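Local coordinates for protein polysaccharide deacetylase (Ammonifex degensii, PDB 4WCJ) that probably removes N-acetyl groups from poly-beta-1,6-N-acetyl-D-glucosamine as a zinc-binding family 4 carbohydrate esterase, at residues 34-46 / 90-104. Numbering follows the deposited sequence.
With ZN (zinc ion), chain B.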
ATOM      1  N   GLY A  34     -17.192   0.974  13.331  1.00 69.63           N
ATOM      2  CA  GLY A  34     -17.615   2.325  13.005  1.00 69.14           C
ATOM      3  C   GLY A  34     -17.279   2.834  11.616  1.00 70.63           C
ATOM      4  O   GLY A  34     -16.475   2.245  10.891  1.00 62.98           O
ATOM      5  N   ASP A  35     -17.914   3.946  11.254  1.00 71.62           N
ATOM      6  CA  ASP A  35     -17.657   4.622   9.986  1.00 65.32           C
ATOM      7  C   ASP A  35     -16.234   5.161   9.934  1.00 62.99           C
ATOM      8  O   ASP A  35     -15.685   5.597  10.941  1.00 64.10           O
ATOM      9  CB  ASP A  35     -18.650   5.771   9.767  1.00 67.87           C
ATOM     10  CG  ASP A  35     -20.050   5.287   9.432  1.00 69.69           C
ATOM     11  OD1 ASP A  35     -20.202   4.133   8.976  1.00 69.64           O
ATOM     12  OD2 ASP A  35     -21.003   6.072   9.609  1.00 74.95           O
ATOM     13  N   GLY A  36     -15.639   5.144   8.749  1.00 63.09           N
ATOM     14  CA  GLY A  36     -14.279   5.617   8.597  1.00 61.47           C
ATOM     15  C   GLY A  36     -13.579   4.887   7.471  1.00 54.07           C
ATOM     16  O   GLY A  36     -14.216   4.146   6.725  1.00 56.97           O
ATOM     17  N   LEU A  37     -12.267   5.075   7.371  1.00 51.88           N
ATOM     18  CA  LEU A  37     -11.479   4.528   6.273  1.00 48.62           C
ATOM     19  C   LEU A  37     -10.647   3.318   6.672  1.00 47.18           C
ATOM     20  O   LEU A  37      -9.737   3.439   7.485  1.00 47.16           O
ATOM     21  CB  LEU A  37     -10.545   5.601   5.719  1.00 47.11           C
ATOM     22  CG  LEU A  37      -9.502   5.135   4.694  1.00 48.46           C
ATOM     23  CD1 LEU A  37     -10.162   4.647   3.412  1.00 47.38           C
ATOM     24  CD2 LEU A  37      -8.496   6.241   4.408  1.00 47.82           C
ATOM     25  N   VAL A  38     -10.943   2.164   6.086  1.00 46.09           N
ATOM     26  CA  VAL A  38     -10.085   0.993   6.246  1.00 45.21           C
ATOM     27  C   VAL A  38      -9.231   0.831   4.995  1.00 46.06           C
ATOM     28  O   VAL A  38      -9.725   0.943   3.877  1.00 46.05           O
ATOM     29  CB  VAL A  38     -10.907  -0.295   6.519  1.00 45.46           C
ATOM     30  CG1 VAL A  38     -10.094  -1.546   6.212  1.00 43.40           C
ATOM     31  CG2 VAL A  38     -11.400  -0.304   7.958  1.00 49.16           C
ATOM     32  N   VAL A  39      -7.937   0.602   5.189  1.00 41.42           N
ATOM     33  CA  VAL A  39      -7.020   0.470   4.071  1.00 39.48           C
ATOM     34  C   VAL A  39      -6.476  -0.955   4.025  1.00 41.97           C
ATOM     35  O   VAL A  39      -5.846  -1.414   4.976  1.00 41.24           O
ATOM     36  CB  VAL A  39      -5.865   1.489   4.175  1.00 36.51           C
ATOM     37  CG1 VAL A  39      -4.961   1.400   2.966  1.00 33.93           C
ATOM     38  CG2 VAL A  39      -6.424   2.904   4.292  1.00 37.93           C
ATOM     39  N   LEU A  40      -6.735  -1.659   2.924  1.00 42.46           N
ATOM     40  CA  LEU A  40      -6.315  -3.056   2.806  1.00 40.67           C
ATOM     41  C   LEU A  40      -4.917  -3.157   2.215  1.00 37.50           C
ATOM     42  O   LEU A  40      -4.571  -2.414   1.298  1.00 33.14           O
ATOM     43  CB  LEU A  40      -7.303  -3.846   1.947  1.00 39.93           C
ATOM     44  CG  LEU A  40      -8.779  -3.729   2.328  1.00 40.44           C
ATOM     45  CD1 LEU A  40      -9.654  -4.522   1.361  1.00 36.16           C
ATOM     46  CD2 LEU A  40      -9.009  -4.176   3.753  1.00 42.75           C
ATOM     47  N   CYS A  41      -4.113  -4.063   2.761  1.00 38.24           N
ATOM     48  CA  CYS A  41      -2.786  -4.334   2.234  1.00 35.54           C
ATOM     49  C   CYS A  41      -2.704  -5.756   1.683  1.00 33.72           C
ATOM     50  O   CYS A  41      -2.743  -6.736   2.435  1.00 33.15           O
ATOM     51  CB  CYS A  41      -1.713  -4.125   3.304  1.00 36.30           C
ATOM     52  SG  CYS A  41      -0.045  -4.563   2.753  1.00 34.04           S
ATOM     53  N   TYR A  42      -2.602  -5.845   0.361  1.00 31.72           N
ATOM     54  CA  TYR A  42      -2.372  -7.097  -0.354  1.00 31.96           C
ATOM     55  C   TYR A  42      -0.927  -7.158  -0.851  1.00 30.79           C
ATOM     56  O   TYR A  42      -0.228  -6.138  -0.876  1.00 28.69           O
ATOM     57  CB  TYR A  42      -3.319  -7.239  -1.550  1.00 30.76           C
ATOM     58  CG  TYR A  42      -4.795  -7.314  -1.240  1.00 31.89           C
ATOM     59  CD1 TYR A  42      -5.407  -8.535  -0.970  1.00 34.84           C
ATOM     60  CD2 TYR A  42      -5.586  -6.171  -1.252  1.00 31.16           C
ATOM     61  CE1 TYR A  42      -6.765  -8.614  -0.702  1.00 36.82           C
ATOM     62  CE2 TYR A  42      -6.945  -6.238  -0.979  1.00 33.97           C
ATOM     63  CZ  TYR A  42      -7.528  -7.463  -0.711  1.00 37.33           C
ATOM     64  OH  TYR A  42      -8.876  -7.538  -0.444  1.00 40.21           O
ATOM     65  N   HIS A  43      -0.469  -8.351  -1.224  1.00 35.16           N
ATOM     66  CA  HIS A  43       0.852  -8.505  -1.828  1.00 29.87           C
ATOM     67  C   HIS A  43       0.752  -9.187  -3.181  1.00 33.59           C
ATOM     68  O   HIS A  43       1.018  -8.587  -4.224  1.00 33.31           O
ATOM     69  CB  HIS A  43       1.781  -9.303  -0.909  1.00 29.91           C
ATOM     70  CG  HIS A  43       2.267  -8.521   0.268  1.00 40.16           C
ATOM     71  ND1 HIS A  43       1.541  -8.399   1.432  1.00 40.09           N
ATOM     72  CD2 HIS A  43       3.401  -7.805   0.454  1.00 38.13           C
ATOM     73  CE1 HIS A  43       2.209  -7.643   2.286  1.00 38.41           C
ATOM     74  NE2 HIS A  43       3.342  -7.272   1.718  1.00 37.14           N
ATOM     75  N   ARG A  44       0.346 -10.450  -3.156  1.00 32.77           N
ATOM     76  CA  ARG A  44       0.287 -11.254  -4.367  1.00 32.98           C
ATOM     77  C   ARG A  44      -1.102 -11.789  -4.616  1.00 35.54           C
ATOM     78  O   ARG A  44      -1.840 -12.100  -3.684  1.00 39.24           O
ATOM     79  CB  ARG A  44       1.268 -12.423  -4.286  1.00 32.87           C
ATOM     80  CG  ARG A  44       2.702 -11.981  -4.097  1.00 32.35           C
ATOM     81  CD  ARG A  44       3.560 -13.090  -3.531  1.00 36.75           C
ATOM     82  NE  ARG A  44       4.879 -12.586  -3.169  1.00 40.23           N
ATOM     83  CZ  ARG A  44       5.603 -13.058  -2.158  1.00 44.07           C
ATOM     84  NH1 ARG A  44       6.798 -12.542  -1.893  1.00 43.48           N
ATOM     85  NH2 ARG A  44       5.135 -14.056  -1.417  1.00 47.76           N
ATOM     86  N   VAL A  45      -1.440 -11.908  -5.889  1.00 33.66           N
ATOM     87  CA  VAL A  45      -2.666 -12.572  -6.284  1.00 44.56           C
ATOM     88  C   VAL A  45      -2.256 -13.799  -7.091  1.00 42.76           C
ATOM     89  O   VAL A  45      -2.024 -13.727  -8.301  1.00 35.81           O
ATOM     90  CB  VAL A  45      -3.578 -11.636  -7.073  1.00 46.04           C
ATOM     91  CG1 VAL A  45      -4.846 -12.355  -7.458  1.00 38.29           C
ATOM     92  CG2 VAL A  45      -3.898 -10.415  -6.220  1.00 35.53           C
ATOM     93  N   LEU A  46      -2.127 -14.914  -6.377  1.00 40.15           N
ATOM     94  CA  LEU A  46      -1.459 -16.113  -6.865  1.00 39.74           C
ATOM     95  C   LEU A  46      -2.092 -17.365  -6.255  1.00 39.79           C
ATOM     96  O   LEU A  46      -2.613 -17.324  -5.133  1.00 40.73           O
ATOM     97  CB  LEU A  46       0.037 -16.066  -6.529  1.00 37.27           C
ATOM     98  CG  LEU A  46       0.896 -15.093  -7.338  1.00 34.52           C
ATOM     99  CD1 LEU A  46       2.327 -15.116  -6.845  1.00 33.51           C
ATOM    100  CD2 LEU A  46       0.819 -15.482  -8.805  1.00 34.26           C
ATOM    101  N   GLY A  90     -19.466   8.162   6.182  1.00 74.98           N
ATOM    102  CA  GLY A  90     -19.710   6.745   5.966  1.00 72.62           C
ATOM    103  C   GLY A  90     -18.510   5.807   6.009  1.00 67.91           C
ATOM    104  O   GLY A  90     -17.483   6.102   6.621  1.00 63.73           O
ATOM    105  N   LYS A  91     -18.658   4.675   5.323  1.00 63.56           N
ATOM    106  CA  LYS A  91     -17.708   3.565   5.340  1.00 67.53           C
ATOM    107  C   LYS A  91     -16.787   3.545   4.107  1.00 65.22           C
ATOM    108  O   LYS A  91     -17.240   3.230   3.009  1.00 58.12           O
ATOM    109  CB  LYS A  91     -18.490   2.252   5.416  1.00 68.38           C
ATOM    110  CG  LYS A  91     -17.780   1.130   6.098  1.00 67.62           C
ATOM    111  CD  LYS A  91     -18.268   0.953   7.532  1.00 71.15           C
ATOM    112  CE  LYS A  91     -19.487   0.047   7.596  1.00 74.22           C
ATOM    113  NZ  LYS A  91     -19.770  -0.398   8.992  1.00 75.63           N
ATOM    114  N   LEU A  92     -15.500   3.841   4.294  1.00 61.88           N
ATOM    115  CA  LEU A  92     -14.565   3.985   3.169  1.00 59.17           C
ATOM    116  C   LEU A  92     -13.482   2.904   3.144  1.00 54.74           C
ATOM    117  O   LEU A  92     -13.063   2.419   4.194  1.00 51.06           O
ATOM    118  CB  LEU A  92     -13.901   5.362   3.218  1.00 54.37           C
ATOM    119  CG  LEU A  92     -14.824   6.520   3.602  1.00 57.45           C
ATOM    120  CD1 LEU A  92     -14.037   7.804   3.734  1.00 57.52           C
ATOM    121  CD2 LEU A  92     -15.946   6.681   2.587  1.00 59.01           C
ATOM    122  N   VAL A  93     -13.025   2.535   1.946  1.00 49.25           N
ATOM    123  CA  VAL A  93     -11.933   1.570   1.800  1.00 47.49           C
ATOM    124  C   VAL A  93     -10.962   1.957   0.686  1.00 47.57           C
ATOM    125  O   VAL A  93     -11.376   2.314  -0.412  1.00 47.89           O
ATOM    126  CB  VAL A  93     -12.461   0.140   1.522  1.00 47.70           C
ATOM    127  CG1 VAL A  93     -11.334  -0.782   1.068  1.00 47.78           C
ATOM    128  CG2 VAL A  93     -13.120  -0.430   2.758  1.00 47.48           C
ATOM    129  N   LEU A  94      -9.668   1.887   0.994  1.00 42.27           N
ATOM    130  CA  LEU A  94      -8.606   2.028   0.007  1.00 43.14           C
ATOM    131  C   LEU A  94      -7.896   0.692  -0.200  1.00 41.85           C
ATOM    132  O   LEU A  94      -7.460   0.049   0.765  1.00 39.53           O
ATOM    133  CB  LEU A  94      -7.598   3.091   0.443  1.00 39.61           C
ATOM    134  CG  LEU A  94      -6.369   3.275  -0.454  1.00 37.22           C
ATOM    135  CD1 LEU A  94      -6.778   3.627  -1.878  1.00 41.25           C
ATOM    136  CD2 LEU A  94      -5.452   4.343   0.104  1.00 37.69           C
ATOM    137  N   VAL A  95      -7.788   0.272  -1.456  1.00 38.70           N
ATOM    138  CA  VAL A  95      -7.035  -0.927  -1.803  1.00 35.90           C
ATOM    139  C   VAL A  95      -5.567  -0.575  -2.035  1.00 33.91           C
ATOM    140  O   VAL A  95      -5.260   0.350  -2.790  1.00 35.26           O
ATOM    141  CB  VAL A  95      -7.609  -1.610  -3.068  1.00 36.50           C
ATOM    142  CG1 VAL A  95      -6.760  -2.810  -3.464  1.00 33.63           C
ATOM    143  CG2 VAL A  95      -9.054  -2.016  -2.840  1.00 38.53           C
ATOM    144  N   THR A  96      -4.663  -1.286  -1.359  1.00 34.68           N
ATOM    145  CA  THR A  96      -3.231  -1.110  -1.599  1.00 32.09           C
ATOM    146  C   THR A  96      -2.504  -2.447  -1.773  1.00 28.12           C
ATOM    147  O   THR A  96      -2.910  -3.484  -1.222  1.00 29.53           O
ATOM    148  CB  THR A  96      -2.531  -0.309  -0.455  1.00 29.40           C
ATOM    149  OG1 THR A  96      -2.296  -1.159   0.679  1.00 30.86           O
ATOM    150  CG2 THR A  96      -3.353   0.907  -0.053  1.00 30.33           C
ATOM    151  N   PHE A  97      -1.416  -2.398  -2.537  1.00 25.84           N
ATOM    152  CA  PHE A  97      -0.520  -3.532  -2.736  1.00 26.29           C
ATOM    153  C   PHE A  97       0.912  -3.142  -2.404  1.00 26.86           C
ATOM    154  O   PHE A  97       1.353  -2.059  -2.794  1.00 27.88           O
ATOM    155  CB  PHE A  97      -0.568  -4.029  -4.182  1.00 26.71           C
ATOM    156  CG  PHE A  97      -1.781  -4.840  -4.505  1.00 29.23           C
ATOM    157  CD1 PHE A  97      -2.999  -4.231  -4.720  1.00 33.63           C
ATOM    158  CD2 PHE A  97      -1.695  -6.220  -4.593  1.00 31.82           C
ATOM    159  CE1 PHE A  97      -4.115  -4.980  -5.024  1.00 38.05           C
ATOM    160  CE2 PHE A  97      -2.811  -6.975  -4.894  1.00 36.33           C
ATOM    161  CZ  PHE A  97      -4.020  -6.357  -5.102  1.00 39.43           C
ATOM    162  N   ASP A  98       1.631  -4.027  -1.713  1.00 27.10           N
ATOM    163  CA  ASP A  98       3.060  -3.832  -1.412  1.00 27.62           C
ATOM    164  C   ASP A  98       3.978  -4.742  -2.215  1.00 25.01           C
ATOM    165  O   ASP A  98       3.704  -5.925  -2.320  1.00 26.81           O
ATOM    166  CB  ASP A  98       3.350  -4.088   0.071  1.00 27.46           C
ATOM    167  CG  ASP A  98       2.908  -2.949   0.963  1.00 31.65           C
ATOM    168  OD1 ASP A  98       2.284  -1.987   0.458  1.00 31.65           O
ATOM    169  OD2 ASP A  98       3.178  -3.033   2.179  1.00 30.68           O
ATOM    170  N   ASP A  99       5.049  -4.142  -2.746  1.00 26.06           N
ATOM    171  CA  ASP A  99       6.308  -4.752  -3.237  1.00 26.46           C
ATOM    172  C   ASP A  99       6.544  -4.525  -4.735  1.00 27.48           C
ATOM    173  O   ASP A  99       7.552  -3.924  -5.122  1.00 26.61           O
ATOM    174  CB  ASP A  99       6.405  -6.254  -2.936  1.00 28.74           C
ATOM    175  CG  ASP A  99       6.554  -6.532  -1.454  1.00 27.99           C
ATOM    176  OD1 ASP A  99       6.689  -5.559  -0.700  1.00 28.49           O
ATOM    177  OD2 ASP A  99       6.518  -7.713  -1.050  1.00 30.17           O
ATOM    178  N   GLY A 100       5.629  -5.005  -5.573  1.00 26.50           N
ATOM    179  CA  GLY A 100       5.783  -4.838  -7.006  1.00 26.72           C
ATOM    180  C   GLY A 100       5.575  -6.132  -7.773  1.00 25.95           C
ATOM    181  O   GLY A 100       5.953  -6.233  -8.945  1.00 26.18           O
ATOM    182  N   ASP A 101       4.975  -7.126  -7.119  1.00 23.92           N
ATOM    183  CA  ASP A 101       4.844  -8.447  -7.728  1.00 24.98           C
ATOM    184  C   ASP A 101       4.138  -8.404  -9.087  1.00 24.28           C
ATOM    185  O   ASP A 101       3.179  -7.662  -9.272  1.00 26.77           O
ATOM    186  CB  ASP A 101       4.097  -9.399  -6.801  1.00 28.60           C
ATOM    187  CG  ASP A 101       4.258 -10.846  -7.217  1.00 31.17           C
ATOM    188  OD1 ASP A 101       5.330 -11.428  -6.938  1.00 36.55           O
ATOM    189  OD2 ASP A 101       3.326 -11.412  -7.823  1.00 29.98           O
ATOM    190  N   LEU A 102       4.625  -9.211 -10.028  1.00 25.82           N
ATOM    191  CA  LEU A 102       4.035  -9.299 -11.358  1.00 27.06           C
ATOM    192  C   LEU A 102       2.551  -9.646 -11.308  1.00 27.98           C
ATOM    193  O   LEU A 102       1.785  -9.239 -12.179  1.00 27.26           O
ATOM    194  CB  LEU A 102       4.782 -10.337 -12.199  1.00 28.46           C
ATOM    195  CG  LEU A 102       4.265 -10.562 -13.620  1.00 32.52           C
ATOM    196  CD1 LEU A 102       4.237  -9.246 -14.401  1.00 28.33           C
ATOM    197  CD2 LEU A 102       5.097 -11.613 -14.339  1.00 36.98           C
ATOM    198  N   SER A 103       2.139 -10.397 -10.288  1.00 29.55           N
ATOM    199  CA  SER A 103       0.742 -10.815 -10.209  1.00 29.83           C
ATOM    200  C   SER A 103      -0.191  -9.631 -10.020  1.00 25.25           C
ATOM    201  O   SER A 103      -1.366  -9.730 -10.336  1.00 28.03           O
ATOM    202  CB  SER A 103       0.516 -11.829  -9.078  1.00 30.72           C
ATOM    203  OG  SER A 103       0.708 -11.227  -7.805  1.00 32.52           O
ATOM    204  N   VAL A 104       0.311  -8.514  -9.481  1.00 25.63           N
ATOM    205  CA  VAL A 104      -0.534  -7.322  -9.408  1.00 28.59           C
ATOM    206  C   VAL A 104      -0.947  -6.899 -10.823  1.00 28.40           C
ATOM    207  O   VAL A 104      -2.096  -6.524 -11.057  1.00 30.66           O
ATOM    208  CB  VAL A 104       0.172  -6.154  -8.673  1.00 27.23           C
ATOM    209  CG1 VAL A 104      -0.735  -4.915  -8.619  1.00 29.64           C
ATOM    210  CG2 VAL A 104       0.555  -6.584  -7.269  1.00 26.02           C
TER
HETATM  211 ZN    ZN B 301       6.761  -5.222   1.438  1.00 31.88          ZN
HETATM  212  O   HOH W   1       3.246  -6.803  -4.888  1.00 27.19           O
HETATM  213  O   HOH W   2       4.777  -5.327   2.607  1.00 31.86           O
HETATM  214  O   HOH W   3       6.275 -10.916  -4.420  1.00 38.76           O
HETATM  215  O   HOH W   4       6.377  -7.419   1.676  1.00 42.55           O
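The F97 ring lies between Y42 CB, in CH-pi contact over one face (3.7 Å to the ring centroid), and V104 CG1 over the opposite face; H43 O and V45 CG2 meet its edge. An aromatic suits this place because both faces meet carbon, while its weakly positive C-H rim suits the carbonyl oxygen. The Y42 ring is slid aside, its plane 26° from that of F97. The H43 ring turns its edge toward the zinc but stays in the second shell: in that plane NE2 meets water 2 (2.6 Å), a zinc ligand that donates to D98 OD2, itself salt-bridged to R245. Aspartate D99 offers OD1 to the metal at 2.2 Å, alongside H157 and H162, and OD2 to water 4. These groups sit at the C-terminal ends of parallel strands 36-42 and 91-99, the end of a beta/alpha barrel at which active sites characteristically lie. Nearer mid-strand, threonine gives L40 O a second donor: T96 OG1, between its backbone N and carbonyl carbon (chi1 79°), reaches it at 2.7 Å from the face opposite T96 N. Past the strands, D101 caps helix 102-114, its OD2 accepting from S103 N and OG; serine suits because OG also accepts from V45 N (3.0 Å, 163°). Water 3 bridges D101 OD1 and R44 NE, 4.0 Å apart in a long salt bridge. With an alanine here instead of D101, S103 OG would probably turn more freely from V45 N, the helix start lose its cap and R44 its nearby carboxylate.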